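Local coordinates for A-type flavoprotein (Giardia intestinalis, PDB 2Q9U) that binds flavin mononucleotide and a mu-oxo-diiron centre and scavenges dioxygen, probably by passing electrons from the flavin to the iron site, at residues H271-A276 / E390-A395; E64-I69 / C73-I78; V107-C112 / F145-L150; L195-T200 / H304-G309. All coordinates share one frame; numbering follows the deposited sequence.

In the fold
The four contacts sample two domains and the seam between them. Interaction 1 lies in the flavodoxin-like part, interactions 2 and 3 in the metallo-beta-lactamase-like part, and interaction 4 joins the two. All are largely buried, but none repeats another's elements. Two helices nestle through alanines and a methionine in interaction 1; a helix meets its following turn in interaction 2; in interaction 3 two sheets face each other. Chemistry follows place: carbon contacts dominate the first three, with a CA-H...O contact in interaction 1 and one backbone hydrogen bond in interaction 2, whereas the interdomain contact adds a water bridge between opposite charges. Interactions 1 and 2, centres about 60 Å apart, both touch the second subunit.

Interaction 1. Residues H271-A276 / E390-A395; sequences HRMALA and EQAYNA
The carbonyl oxygen of Ala276 approaches the ring of Tyr393 at a slant, its O atom 3.6 Å from CD2, while Asn394 OD1 lies at the ring edge, in plane. The same oxygen also meets the Tyr393 backbone: Tyr393 CA stands 3.3 Å from Ala276 O, and the angle of 147° at the hydrogen makes this a CA-H...O contact between segments that share no conventional hydrogen bond. Such closeness depends on small residues. Ala392 aims its methyl at the partner helix, where CB touches Ala276 CB at 3.9 Å and also rests 3.6 Å from Met273 O. Met273 adds its end: the chain bends at both chi2 (-79°) and chi3, bringing CE to 3.9 Å from Ala392 CB. The short axes can therefore come within 8.1 Å, crossing at -48°. Around this seam Met273 also packs on Ile378 and Phe380 of the adjoining strand, and Lys6 of the second subunit lies against Tyr393. Helices 269-283 and 386-409 pack together here beside the parallel sheet, as the first and last helices do in the flavodoxin-like fold; the former starts at Thr269 and Thr270, which bind FMN.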
loop_
_atom_site.group_PDB
_atom_site.type_symbol
_atom_site.label_atom_id
_atom_site.label_comp_id
_atom_site.label_asym_id
_atom_site.label_seq_id
_atom_site.Cartn_x
_atom_site.Cartn_y
_atom_site.Cartn_z
ATOM N N HIS A 271 -12.250 18.503 -4.865
ATOM C CA HIS A 271 -10.999 18.865 -4.171
ATOM C C HIS A 271 -10.666 20.369 -4.211
ATOM O O HIS A 271 -10.336 20.963 -3.179
ATOM C CB HIS A 271 -9.824 18.054 -4.708
ATOM C CG HIS A 271 -8.539 18.372 -4.023
ATOM N ND1 HIS A 271 -8.138 17.732 -2.872
ATOM C CD2 HIS A 271 -7.592 19.313 -4.282
ATOM C CE1 HIS A 271 -6.987 18.242 -2.468
ATOM N NE2 HIS A 271 -6.636 19.200 -3.304
ATOM N N ARG A 272 -10.736 20.995 -5.383
ATOM C CA ARG A 272 -10.455 22.436 -5.485
ATOM C C ARG A 272 -11.466 23.287 -4.691
ATOM O O ARG A 272 -11.089 24.267 -4.045
ATOM C CB ARG A 272 -10.431 22.911 -6.937
ATOM C CG ARG A 272 -10.106 24.417 -7.093
ATOM C CD ARG A 272 -8.629 24.662 -6.793
ATOM N NE ARG A 272 -8.235 26.078 -6.669
ATOM C CZ ARG A 272 -8.479 26.869 -5.618
ATOM N NH1 ARG A 272 -9.189 26.450 -4.573
ATOM N NH2 ARG A 272 -8.024 28.111 -5.635
ATOM N N MET A 273 -12.733 22.905 -4.729
ATOM C CA MET A 273 -13.729 23.612 -3.923
ATOM C C MET A 273 -13.423 23.443 -2.434
ATOM O O MET A 273 -13.603 24.385 -1.633
ATOM C CB MET A 273 -15.126 23.126 -4.226
ATOM C CG MET A 273 -15.594 23.496 -5.598
ATOM S SD MET A 273 -16.134 25.205 -5.621
ATOM C CE MET A 273 -17.780 24.951 -4.930
ATOM N N ALA A 274 -12.969 22.241 -2.063
ATOM C CA ALA A 274 -12.555 21.967 -0.682
ATOM C C ALA A 274 -11.469 22.911 -0.244
ATOM O O ALA A 274 -11.507 23.403 0.893
ATOM C CB ALA A 274 -12.086 20.499 -0.508
ATOM N N LEU A 275 -10.496 23.177 -1.127
ATOM C CA LEU A 275 -9.406 24.092 -0.767
ATOM C C LEU A 275 -9.916 25.523 -0.514
ATOM O O LEU A 275 -9.437 26.219 0.381
ATOM C CB LEU A 275 -8.304 24.099 -1.849
ATOM C CG LEU A 275 -7.409 22.855 -1.965
ATOM C CD1 LEU A 275 -6.579 22.925 -3.262
ATOM C CD2 LEU A 275 -6.487 22.731 -0.725
ATOM N N ALA A 276 -10.856 25.980 -1.337
ATOM C CA ALA A 276 -11.432 27.323 -1.161
ATOM C C ALA A 276 -12.205 27.416 0.165
ATOM O O ALA A 276 -12.092 28.406 0.899
ATOM C CB ALA A 276 -12.369 27.688 -2.356
ATOM N N GLU A 390 -15.594 31.303 -4.642
ATOM C CA GLU A 390 -15.983 32.357 -3.709
ATOM C C GLU A 390 -17.114 31.907 -2.785
ATOM O O GLU A 390 -17.079 32.164 -1.578
ATOM C CB GLU A 390 -16.388 33.619 -4.477
ATOM C CG GLU A 390 -16.801 34.738 -3.559
ATOM C CD GLU A 390 -17.092 36.028 -4.288
ATOM O OE1 GLU A 390 -17.899 36.004 -5.235
ATOM O OE2 GLU A 390 -16.508 37.068 -3.901
ATOM N N GLN A 391 -18.111 31.220 -3.345
ATOM C CA GLN A 391 -19.207 30.698 -2.543
ATOM C C GLN A 391 -18.677 29.656 -1.535
ATOM O O GLN A 391 -19.109 29.607 -0.374
ATOM C CB GLN A 391 -20.291 30.107 -3.452
ATOM C CG GLN A 391 -21.454 29.501 -2.715
ATOM C CD GLN A 391 -22.523 28.959 -3.641
ATOM O OE1 GLN A 391 -22.325 28.878 -4.855
ATOM N NE2 GLN A 391 -23.672 28.592 -3.073
ATOM N N ALA A 392 -17.719 28.848 -1.988
ATOM C CA ALA A 392 -17.104 27.836 -1.116
ATOM C C ALA A 392 -16.341 28.507 0.005
ATOM O O ALA A 392 -16.451 28.096 1.156
ATOM C CB ALA A 392 -16.184 26.899 -1.922
ATOM N N TYR A 393 -15.572 29.533 -0.345
ATOM C CA TYR A 393 -14.793 30.321 0.622
ATOM C C TYR A 393 -15.718 30.917 1.675
ATOM O O TYR A 393 -15.419 30.841 2.872
ATOM C CB TYR A 393 -13.991 31.424 -0.077
ATOM C CG TYR A 393 -13.170 32.307 0.848
ATOM C CD1 TYR A 393 -13.739 33.414 1.506
ATOM C CD2 TYR A 393 -11.824 32.039 1.062
ATOM C CE1 TYR A 393 -12.954 34.222 2.357
ATOM C CE2 TYR A 393 -11.049 32.835 1.888
ATOM C CZ TYR A 393 -11.603 33.910 2.528
ATOM O OH TYR A 393 -10.761 34.657 3.338
ATOM N N ASN A 394 -16.833 31.514 1.223
ATOM C CA ASN A 394 -17.810 32.091 2.155
ATOM C C ASN A 394 -18.474 31.060 3.076
ATOM O O ASN A 394 -18.681 31.324 4.269
ATOM C CB ASN A 394 -18.877 32.909 1.412
ATOM C CG ASN A 394 -18.297 34.158 0.758
ATOM O OD1 ASN A 394 -17.213 34.658 1.137
ATOM N ND2 ASN A 394 -18.994 34.651 -0.248
ATOM N N ALA A 395 -18.826 29.904 2.518
ATOM C CA ALA A 395 -19.331 28.796 3.320
ATOM C C ALA A 395 -18.301 28.358 4.372
ATOM O O ALA A 395 -18.678 27.975 5.480
ATOM C CB ALA A 395 -19.759 27.639 2.447
#

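Interaction 2. Residues E64-I69 / C73-I78; sequences EWLSRI and CPLDKI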
loop_
_atom_site.group_PDB
_atom_site.type_symbol
_atom_site.label_atom_id
_atom_site.label_comp_id
_atom_site.label_asym_id
_atom_site.label_seq_id
_atom_site.Cartn_x
_atom_site.Cartn_y
_atom_site.Cartn_z
ATOM N N GLU A 64 7.939 -15.112 23.971
ATOM C CA GLU A 64 8.643 -13.913 24.451
ATOM C C GLU A 64 8.156 -13.438 25.826
ATOM O O GLU A 64 8.967 -13.159 26.734
ATOM C CB GLU A 64 8.542 -12.800 23.408
ATOM C CG GLU A 64 9.375 -11.553 23.778
ATOM C CD GLU A 64 9.278 -10.404 22.759
ATOM O OE1 GLU A 64 8.656 -10.535 21.671
ATOM O OE2 GLU A 64 9.826 -9.335 23.084
ATOM N N TRP A 65 6.839 -13.340 25.978
ATOM C CA TRP A 65 6.176 -12.992 27.228
ATOM C C TRP A 65 6.562 -13.981 28.344
ATOM O O TRP A 65 6.922 -13.585 29.472
ATOM C CB TRP A 65 4.669 -13.025 26.972
ATOM C CG TRP A 65 3.760 -12.835 28.175
ATOM C CD1 TRP A 65 3.691 -11.738 29.004
ATOM C CD2 TRP A 65 2.745 -13.751 28.641
ATOM N NE1 TRP A 65 2.716 -11.935 29.954
ATOM C CE2 TRP A 65 2.124 -13.153 29.758
ATOM C CE3 TRP A 65 2.336 -15.035 28.241
ATOM C CZ2 TRP A 65 1.094 -13.793 30.495
ATOM C CZ3 TRP A 65 1.307 -15.667 28.965
ATOM C CH2 TRP A 65 0.701 -15.042 30.072
ATOM N N LEU A 66 6.506 -15.271 28.035
ATOM C CA LEU A 66 6.847 -16.280 29.052
ATOM C C LEU A 66 8.329 -16.153 29.439
ATOM O O LEU A 66 8.672 -16.319 30.622
ATOM C CB LEU A 66 6.528 -17.684 28.520
ATOM C CG LEU A 66 5.020 -17.961 28.372
ATOM C CD1 LEU A 66 4.748 -19.274 27.604
ATOM C CD2 LEU A 66 4.310 -17.963 29.745
ATOM N N SER A 67 9.176 -15.844 28.450
ATOM C CA SER A 67 10.620 -15.672 28.679
ATOM C C SER A 67 10.903 -14.507 29.622
ATOM O O SER A 67 11.726 -14.626 30.537
ATOM C CB SER A 67 11.394 -15.507 27.365
ATOM O OG SER A 67 11.387 -16.736 26.658
ATOM N N ARG A 68 10.223 -13.380 29.391
ATOM C CA ARG A 68 10.328 -12.239 30.297
ATOM C C ARG A 68 9.848 -12.544 31.714
ATOM O O ARG A 68 10.511 -12.181 32.687
ATOM C CB ARG A 68 9.596 -11.019 29.732
ATOM C CG ARG A 68 10.188 -10.528 28.412
ATOM C CD ARG A 68 9.557 -9.176 28.086
ATOM N NE ARG A 68 9.873 -8.738 26.732
ATOM C CZ ARG A 68 11.032 -8.195 26.379
ATOM N NH1 ARG A 68 11.995 -8.041 27.290
ATOM N NH2 ARG A 68 11.223 -7.813 25.111
ATOM N N ILE A 69 8.717 -13.234 31.833
ATOM C CA ILE A 69 8.237 -13.644 33.157
ATOM C C ILE A 69 9.238 -14.576 33.860
ATOM O O ILE A 69 9.587 -14.360 35.015
ATOM C CB ILE A 69 6.841 -14.336 33.098
ATOM C CG1 ILE A 69 5.787 -13.321 32.637
ATOM C CG2 ILE A 69 6.413 -14.809 34.507
ATOM C CD1 ILE A 69 4.433 -13.967 32.240
ATOM N N CYS A 73 10.761 -14.769 37.592
ATOM C CA CYS A 73 10.255 -15.769 38.524
ATOM C C CYS A 73 9.942 -17.050 37.750
ATOM O O CYS A 73 9.317 -16.968 36.701
ATOM C CB CYS A 73 8.970 -15.240 39.151
ATOM S SG CYS A 73 8.242 -16.267 40.416
ATOM N N PRO A 74 10.326 -18.243 38.284
ATOM C CA PRO A 74 9.935 -19.472 37.593
ATOM C C PRO A 74 8.421 -19.521 37.411
ATOM O O PRO A 74 7.690 -19.075 38.294
ATOM C CB PRO A 74 10.363 -20.576 38.577
ATOM C CG PRO A 74 11.558 -19.965 39.290
ATOM C CD PRO A 74 11.097 -18.522 39.509
ATOM N N LEU A 75 7.959 -20.033 36.271
ATOM C CA LEU A 75 6.524 -20.027 35.970
ATOM C C LEU A 75 5.703 -20.779 37.004
ATOM O O LEU A 75 4.590 -20.356 37.303
ATOM C CB LEU A 75 6.226 -20.572 34.578
ATOM C CG LEU A 75 6.866 -19.792 33.423
ATOM C CD1 LEU A 75 6.492 -20.483 32.148
ATOM C CD2 LEU A 75 6.451 -18.281 33.396
ATOM N N ASP A 76 6.262 -21.871 37.558
ATOM C CA ASP A 76 5.581 -22.660 38.599
ATOM C C ASP A 76 5.461 -21.956 39.951
ATOM O O ASP A 76 4.729 -22.425 40.836
ATOM C CB ASP A 76 6.188 -24.080 38.761
ATOM C CG ASP A 76 7.611 -24.077 39.339
ATOM O OD1 ASP A 76 8.091 -23.030 39.861
ATOM O OD2 ASP A 76 8.258 -25.167 39.309
ATOM N N LYS A 77 6.142 -20.821 40.103
ATOM C CA LYS A 77 6.035 -20.005 41.320
ATOM C C LYS A 77 5.103 -18.800 41.215
ATOM O O LYS A 77 4.832 -18.109 42.231
ATOM C CB LYS A 77 7.420 -19.576 41.804
ATOM C CG LYS A 77 8.122 -20.734 42.528
ATOM C CD LYS A 77 9.497 -20.332 43.075
ATOM C CE LYS A 77 9.465 -19.866 44.522
ATOM N NZ LYS A 77 10.866 -19.839 45.092
ATOM N N ILE A 78 4.579 -18.559 40.011
ATOM C CA ILE A 78 3.540 -17.541 39.848
ATOM C C ILE A 78 2.268 -18.010 40.558
ATOM O O ILE A 78 1.749 -19.107 40.261
ATOM C CB ILE A 78 3.267 -17.248 38.336
ATOM C CG1 ILE A 78 4.570 -16.803 37.627
ATOM C CG2 ILE A 78 2.096 -16.230 38.169
ATOM C CD1 ILE A 78 5.160 -15.443 38.117
#
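Ile69 and Leu75 form the middle of this contact, with the branch methyl CG2 of Ile69 set 3.6 Å from CD2 of Leu75. The two side chains cross at about a right angle, so methyl meets methyl without long alignment. The same Ile69 CG2 also touches Ile78 CD1 at 3.9 Å. One methyl can serve both partners because it stands anti to its own backbone N, beside the carbonyl carbon, and thus leans to the end of the helix where the chain turns. Leu75 CD1 lies 4.1 Å from Leu66 CD2.

Backbone geometry sets this cluster in place. Cys73 N donates to Ile69 O at 2.9 Å, with an N-H...O angle of 150°; this keeps the helical i to i+4 spacing although Cys73 itself is already extended. A short 3-10 turn at 75-77 then brings Leu75 and Ile78 back to the helix. A different branch of Ile69 is used on Trp65: CD1 sits 3.4 Å above one face of its ring, offset toward the rim, and Trp65 NE1 is hydrogen-bonded to Ser43 OG. Farther out, Val20 packs on Ile69, and Phe45 on Cys73 and Ile78. Arg68 pairs with Glu64 in its own helix and forms a salt bridge with Asp279 of the second subunit. The unit is the return half of a beta-alpha-beta crossover, linking helix 62-72 to strand 80-82. Its grip is dispersive: branched aliphatic carbons fill the angle between helix and turn, while one backbone bond gives the carbonyl of the buried Ile69 a partner and ties the departing chain to the helix end.

Interaction 3. Residues V107-C112 / F145-L150; sequences VCTKKC and FIPVPL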
loop_
_atom_site.group_PDB
_atom_site.type_symbol
_atom_site.label_atom_id
_atom_site.label_comp_id
_atom_site.label_asym_id
_atom_site.label_seq_id
_atom_site.Cartn_x
_atom_site.Cartn_y
_atom_site.Cartn_z
ATOM N N VAL A 107 -7.239 -14.499 38.093
ATOM C CA VAL A 107 -8.029 -13.575 38.896
ATOM C C VAL A 107 -8.678 -12.570 37.963
ATOM O O VAL A 107 -7.987 -11.860 37.235
ATOM C CB VAL A 107 -7.134 -12.782 39.886
ATOM C CG1 VAL A 107 -7.960 -11.798 40.699
ATOM C CG2 VAL A 107 -6.335 -13.714 40.801
ATOM N N CYS A 108 -10.005 -12.502 37.997
ATOM C CA CYS A 108 -10.736 -11.576 37.155
ATOM C C CYS A 108 -12.180 -11.505 37.608
ATOM O O CYS A 108 -12.599 -12.251 38.498
ATOM C CB CYS A 108 -10.667 -12.057 35.689
ATOM S SG CYS A 108 -11.278 -13.775 35.439
ATOM N N THR A 109 -12.936 -10.610 36.989
ATOM C CA THR A 109 -14.361 -10.466 37.262
ATOM C C THR A 109 -15.123 -11.603 36.565
ATOM O O THR A 109 -14.583 -12.305 35.707
ATOM C CB THR A 109 -14.901 -9.124 36.727
ATOM O OG1 THR A 109 -14.706 -9.076 35.310
ATOM C CG2 THR A 109 -14.214 -7.909 37.397
ATOM N N LYS A 110 -16.386 -11.760 36.924
ATOM C CA LYS A 110 -17.212 -12.815 36.355
ATOM C C LYS A 110 -17.369 -12.647 34.837
ATOM O O LYS A 110 -17.224 -13.614 34.069
ATOM C CB LYS A 110 -18.571 -12.863 37.048
ATOM C CG LYS A 110 -19.494 -13.970 36.525
ATOM C CD LYS A 110 -18.836 -15.347 36.527
ATOM C CE LYS A 110 -19.125 -16.134 37.790
ATOM N NZ LYS A 110 -18.415 -17.452 37.763
ATOM N N LYS A 111 -17.616 -11.414 34.406
ATOM C CA LYS A 111 -17.767 -11.142 32.982
ATOM C C LYS A 111 -16.483 -11.486 32.221
ATOM O O LYS A 111 -16.534 -12.080 31.139
ATOM C CB LYS A 111 -18.212 -9.702 32.748
ATOM C CG LYS A 111 -18.526 -9.401 31.296
ATOM C CD LYS A 111 -19.738 -10.213 30.791
ATOM C CE LYS A 111 -21.032 -9.517 31.134
ATOM N NZ LYS A 111 -22.164 -10.222 30.502
ATOM N N CYS A 112 -15.338 -11.137 32.806
ATOM C CA CYS A 112 -14.055 -11.448 32.177
ATOM C C CYS A 112 -13.849 -12.961 32.081
ATOM O O CYS A 112 -13.503 -13.461 31.026
ATOM C CB CYS A 112 -12.886 -10.735 32.862
ATOM S SG CYS A 112 -11.323 -10.914 31.959
ATOM N N PHE A 145 -9.971 -3.979 42.395
ATOM C CA PHE A 145 -10.437 -4.182 41.035
ATOM C C PHE A 145 -11.542 -3.206 40.760
ATOM O O PHE A 145 -12.462 -3.061 41.548
ATOM C CB PHE A 145 -10.868 -5.650 40.873
ATOM C CG PHE A 145 -9.785 -6.598 41.293
ATOM C CD1 PHE A 145 -8.732 -6.874 40.427
ATOM C CD2 PHE A 145 -9.733 -7.098 42.608
ATOM C CE1 PHE A 145 -7.685 -7.710 40.823
ATOM C CE2 PHE A 145 -8.692 -7.918 43.015
ATOM C CZ PHE A 145 -7.666 -8.229 42.131
ATOM N N ILE A 146 -11.414 -2.485 39.658
ATOM C CA ILE A 146 -12.379 -1.462 39.296
ATOM C C ILE A 146 -13.001 -1.840 37.934
ATOM O O ILE A 146 -12.379 -1.615 36.868
ATOM C CB ILE A 146 -11.718 -0.067 39.191
ATOM C CG1 ILE A 146 -11.025 0.339 40.509
ATOM C CG2 ILE A 146 -12.764 0.946 38.770
ATOM C CD1 ILE A 146 -10.041 1.551 40.367
ATOM N N PRO A 147 -14.206 -2.433 37.956
ATOM C CA PRO A 147 -14.863 -2.728 36.691
ATOM C C PRO A 147 -15.126 -1.419 35.950
ATOM O O PRO A 147 -15.528 -0.404 36.557
ATOM C CB PRO A 147 -16.168 -3.407 37.124
ATOM C CG PRO A 147 -15.822 -4.017 38.487
ATOM C CD PRO A 147 -15.026 -2.885 39.103
ATOM N N VAL A 148 -14.820 -1.410 34.664
ATOM C CA VAL A 148 -15.161 -0.256 33.822
ATOM C C VAL A 148 -15.961 -0.804 32.615
ATOM O O VAL A 148 -15.485 -0.775 31.496
ATOM C CB VAL A 148 -13.891 0.567 33.409
ATOM C CG1 VAL A 148 -13.242 1.333 34.641
ATOM C CG2 VAL A 148 -12.846 -0.324 32.746
ATOM N N PRO A 149 -17.179 -1.336 32.850
ATOM C CA PRO A 149 -17.891 -1.971 31.730
ATOM C C PRO A 149 -18.145 -1.007 30.576
ATOM O O PRO A 149 -18.479 0.151 30.799
ATOM C CB PRO A 149 -19.224 -2.414 32.357
ATOM C CG PRO A 149 -19.374 -1.582 33.581
ATOM C CD PRO A 149 -17.968 -1.418 34.095
ATOM N N LEU A 150 -17.944 -1.519 29.361
ATOM C CA LEU A 150 -17.984 -0.761 28.112
ATOM C C LEU A 150 -16.963 0.375 28.063
ATOM O O LEU A 150 -17.211 1.425 27.470
ATOM C CB LEU A 150 -19.404 -0.300 27.727
ATOM C CG LEU A 150 -20.409 -1.399 27.354
ATOM C CD1 LEU A 150 -21.765 -0.753 27.096
ATOM C CD2 LEU A 150 -19.958 -2.246 26.125
#
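Val107 and Phe145 meet across the interior of the metallo-beta-lactamase fold, in which two mixed sheets stack between helices. Strand 105-108 belongs to one sheet and strand 142-147 to the other, so the contact samples the packing between sheets and contains no cross-strand hydrogen bond. Its tighter half is wholly apolar. Val107 CG1 lies 3.9 Å from Phe145 CZ and almost as near CE1, approaching the far end of the ring at a slant, and the two side chains cross at about a right angle. The reach follows from the valine torsion: CG1 is anti to the backbone N (chi1 179°), extending over the gap between the sheets. Both residues also touch Val82 and Val130, which extend the apolar cluster.

Two residues farther on, the fit becomes looser. Thr109 CG2 comes no closer than 4.3 Å to Pro147 CG, and the backbones are well separated, 7.8 Å from Thr109 CA to Pro147 CA. Pro147 is partly exposed, whereas Phe145 is buried between the sheets. The exposed Lys110 and Lys111 mark the solvent side as the chain enters helix 110-120. Beyond the strand, Leu150 packs on Trp352 of the third subunit, a residue that binds FMN there, so the outgoing loop runs to a subunit interface. Thr109 itself divides its two branches between different tasks. Its methyl faces the proline, while its hydroxyl caps the helix: Thr109 OG1 accepts a weak bond from Cys112 N at 3.3 Å, with an N-H...O angle of 157°.

Interaction 4. Residues L195-T200 / H304-G309; sequences LFKEYT and HTYDSG. With NO3 (nitrate ion), chain C.
Lys197 and Tyr306 bring helix 195-200 and the end of helix 298-306 nearest each other, though their CA atoms remain 8.3 Å apart; side chains must span the gap. The Tyr306 ring does so, reaching the other helix between two residues one turn apart. Thr200 CG2 lies 4.0 Å from Tyr306 CE1, and Lys197 CG lies 4.2 Å from Tyr306 CE2, both approaching at a slant. Thr200 can offer this methyl because its OG1 turns back to its own helix, donating to Phe196 O at 2.8 Å. That oxygen also accepts from Thr200 N, on the opposite face of the carbonyl plane. A water accepts from the extended Lys197 through NZ at 2.8 Å and donates to Asp307 OD2 at 2.9 Å; these two charged atoms are 5.0 Å apart. Glu245 holds the Tyr306 hydroxyl, and Lys258 forms a salt bridge with Asp307 through OD1. Tyr199 touches the diiron centre, and a nitrate, probably from the crystallisation liquor and also hydrogen-bonded to His31, has O2 3.0 Å from Tyr199 OH, a weak contact. This is the interdomain seam of a flavodiiron protein, joining its beta-lactamase-like and flavodoxin-like domains.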
loop_
_atom_site.group_PDB
_atom_site.type_symbol
_atom_site.label_atom_id
_atom_site.label_comp_id
_atom_site.label_asym_id
_atom_site.label_seq_id
_atom_site.Cartn_x
_atom_site.Cartn_y
_atom_site.Cartn_z
ATOM N N LEU A 195 -0.792 10.355 20.024
ATOM C CA LEU A 195 -1.230 8.961 19.843
ATOM C C LEU A 195 -2.272 8.562 20.889
ATOM O O LEU A 195 -3.164 7.731 20.620
ATOM C CB LEU A 195 -0.010 8.029 19.877
ATOM C CG LEU A 195 0.950 8.208 18.682
ATOM C CD1 LEU A 195 2.201 7.350 18.924
ATOM C CD2 LEU A 195 0.273 7.839 17.333
ATOM N N PHE A 196 -2.164 9.169 22.082
ATOM C CA PHE A 196 -3.132 8.948 23.172
ATOM C C PHE A 196 -4.512 9.431 22.693
ATOM O O PHE A 196 -5.529 8.766 22.895
ATOM C CB PHE A 196 -2.655 9.713 24.414
ATOM C CG PHE A 196 -3.641 9.740 25.575
ATOM C CD1 PHE A 196 -4.671 10.683 25.628
ATOM C CD2 PHE A 196 -3.498 8.846 26.639
ATOM C CE1 PHE A 196 -5.546 10.727 26.729
ATOM C CE2 PHE A 196 -4.357 8.899 27.751
ATOM C CZ PHE A 196 -5.377 9.829 27.784
ATOM N N LYS A 197 -4.530 10.592 22.036
ATOM C CA LYS A 197 -5.764 11.126 21.413
ATOM C C LYS A 197 -6.273 10.270 20.259
ATOM O O LYS A 197 -7.492 10.060 20.105
ATOM C CB LYS A 197 -5.564 12.563 20.928
ATOM C CG LYS A 197 -5.480 13.583 22.049
ATOM C CD LYS A 197 -5.181 14.978 21.461
ATOM C CE LYS A 197 -4.877 15.998 22.535
ATOM N NZ LYS A 197 -4.441 17.332 21.967
ATOM N N GLU A 198 -5.354 9.753 19.442
ATOM C CA GLU A 198 -5.792 8.896 18.341
ATOM C C GLU A 198 -6.463 7.634 18.916
ATOM O O GLU A 198 -7.477 7.141 18.385
ATOM C CB GLU A 198 -4.611 8.530 17.425
ATOM C CG GLU A 198 -5.052 7.957 16.067
ATOM C CD GLU A 198 -3.866 7.562 15.214
ATOM O OE1 GLU A 198 -3.117 6.663 15.641
ATOM O OE2 GLU A 198 -3.680 8.156 14.133
ATOM N N TYR A 199 -5.871 7.093 19.980
ATOM C CA TYR A 199 -6.447 5.890 20.616
ATOM C C TYR A 199 -7.849 6.188 21.172
ATOM O O TYR A 199 -8.812 5.423 20.953
ATOM C CB TYR A 199 -5.529 5.392 21.729
ATOM C CG TYR A 199 -5.945 4.053 22.247
ATOM C CD1 TYR A 199 -6.936 3.937 23.232
ATOM C CD2 TYR A 199 -5.335 2.882 21.761
ATOM C CE1 TYR A 199 -7.327 2.680 23.730
ATOM C CE2 TYR A 199 -5.706 1.628 22.254
ATOM C CZ TYR A 199 -6.709 1.534 23.232
ATOM O OH TYR A 199 -7.058 0.278 23.690
ATOM N N THR A 200 -7.965 7.300 21.887
ATOM C CA THR A 200 -9.254 7.734 22.451
ATOM C C THR A 200 -10.331 7.859 21.367
ATOM O O THR A 200 -11.440 7.309 21.490
ATOM C CB THR A 200 -9.122 9.080 23.171
ATOM O OG1 THR A 200 -8.056 8.995 24.115
ATOM C CG2 THR A 200 -10.420 9.392 23.916
ATOM N N HIS A 304 -9.008 13.390 13.631
ATOM C CA HIS A 304 -9.220 14.798 13.371
ATOM C C HIS A 304 -10.617 15.277 13.690
ATOM O O HIS A 304 -10.775 16.358 14.230
ATOM C CB HIS A 304 -8.734 15.200 11.956
ATOM C CG HIS A 304 -7.243 15.194 11.851
ATOM N ND1 HIS A 304 -6.458 16.112 12.515
ATOM C CD2 HIS A 304 -6.387 14.357 11.217
ATOM C CE1 HIS A 304 -5.182 15.870 12.261
ATOM N NE2 HIS A 304 -5.114 14.802 11.488
ATOM N N THR A 305 -11.616 14.458 13.392
ATOM C CA THR A 305 -13.008 14.785 13.729
ATOM C C THR A 305 -13.240 14.831 15.249
ATOM O O THR A 305 -14.065 15.628 15.718
ATOM C CB THR A 305 -14.025 13.827 13.059
ATOM O OG1 THR A 305 -13.753 12.458 13.422
ATOM C CG2 THR A 305 -13.980 13.960 11.518
ATOM N N TYR A 306 -12.582 13.943 15.978
ATOM C CA TYR A 306 -12.493 13.989 17.442
ATOM C C TYR A 306 -12.463 15.405 18.066
ATOM O O TYR A 306 -13.262 15.725 18.877
ATOM C CB TYR A 306 -11.322 13.132 17.928
ATOM C CG TYR A 306 -10.964 13.208 19.394
ATOM C CD1 TYR A 306 -11.663 12.530 20.324
ATOM C CD2 TYR A 306 -9.882 13.935 19.829
ATOM C CE1 TYR A 306 -11.315 12.582 21.659
ATOM C CE2 TYR A 306 -9.537 14.013 21.127
ATOM C CZ TYR A 306 -10.262 13.320 22.048
ATOM O OH TYR A 306 -9.925 13.363 23.343
ATOM N N ASP A 307 -11.544 16.231 17.589
ATOM C CA ASP A 307 -11.247 17.496 18.252
ATOM C C ASP A 307 -11.424 18.673 17.298
ATOM O O ASP A 307 -10.824 19.732 17.486
ATOM C CB ASP A 307 -9.825 17.484 18.815
ATOM C CG ASP A 307 -8.768 17.466 17.728
ATOM O OD1 ASP A 307 -9.134 17.310 16.544
ATOM O OD2 ASP A 307 -7.572 17.608 18.058
ATOM N N SER A 308 -12.251 18.481 16.276
ATOM C CA SER A 308 -12.697 19.588 15.429
ATOM C C SER A 308 -13.928 20.215 16.068
ATOM O O SER A 308 -14.763 19.509 16.664
ATOM C CB SER A 308 -13.066 19.082 14.014
ATOM O OG SER A 308 -11.935 18.583 13.329
ATOM N N GLY A 309 -14.047 21.526 15.904
ATOM C CA GLY A 309 -15.219 22.279 16.328
ATOM C C GLY A 309 -16.283 22.236 15.248
ATOM O O GLY A 309 -17.442 22.499 15.522
HETATM N N NO3 C . -7.688 -2.182 21.608
HETATM O O1 NO3 C . -7.658 -1.668 20.329
HETATM O O2 NO3 C . -6.507 -2.270 22.297
HETATM O O3 NO3 C . -8.860 -2.557 22.230
HETATM O O HOH W 1 -6.777 18.218 20.814
#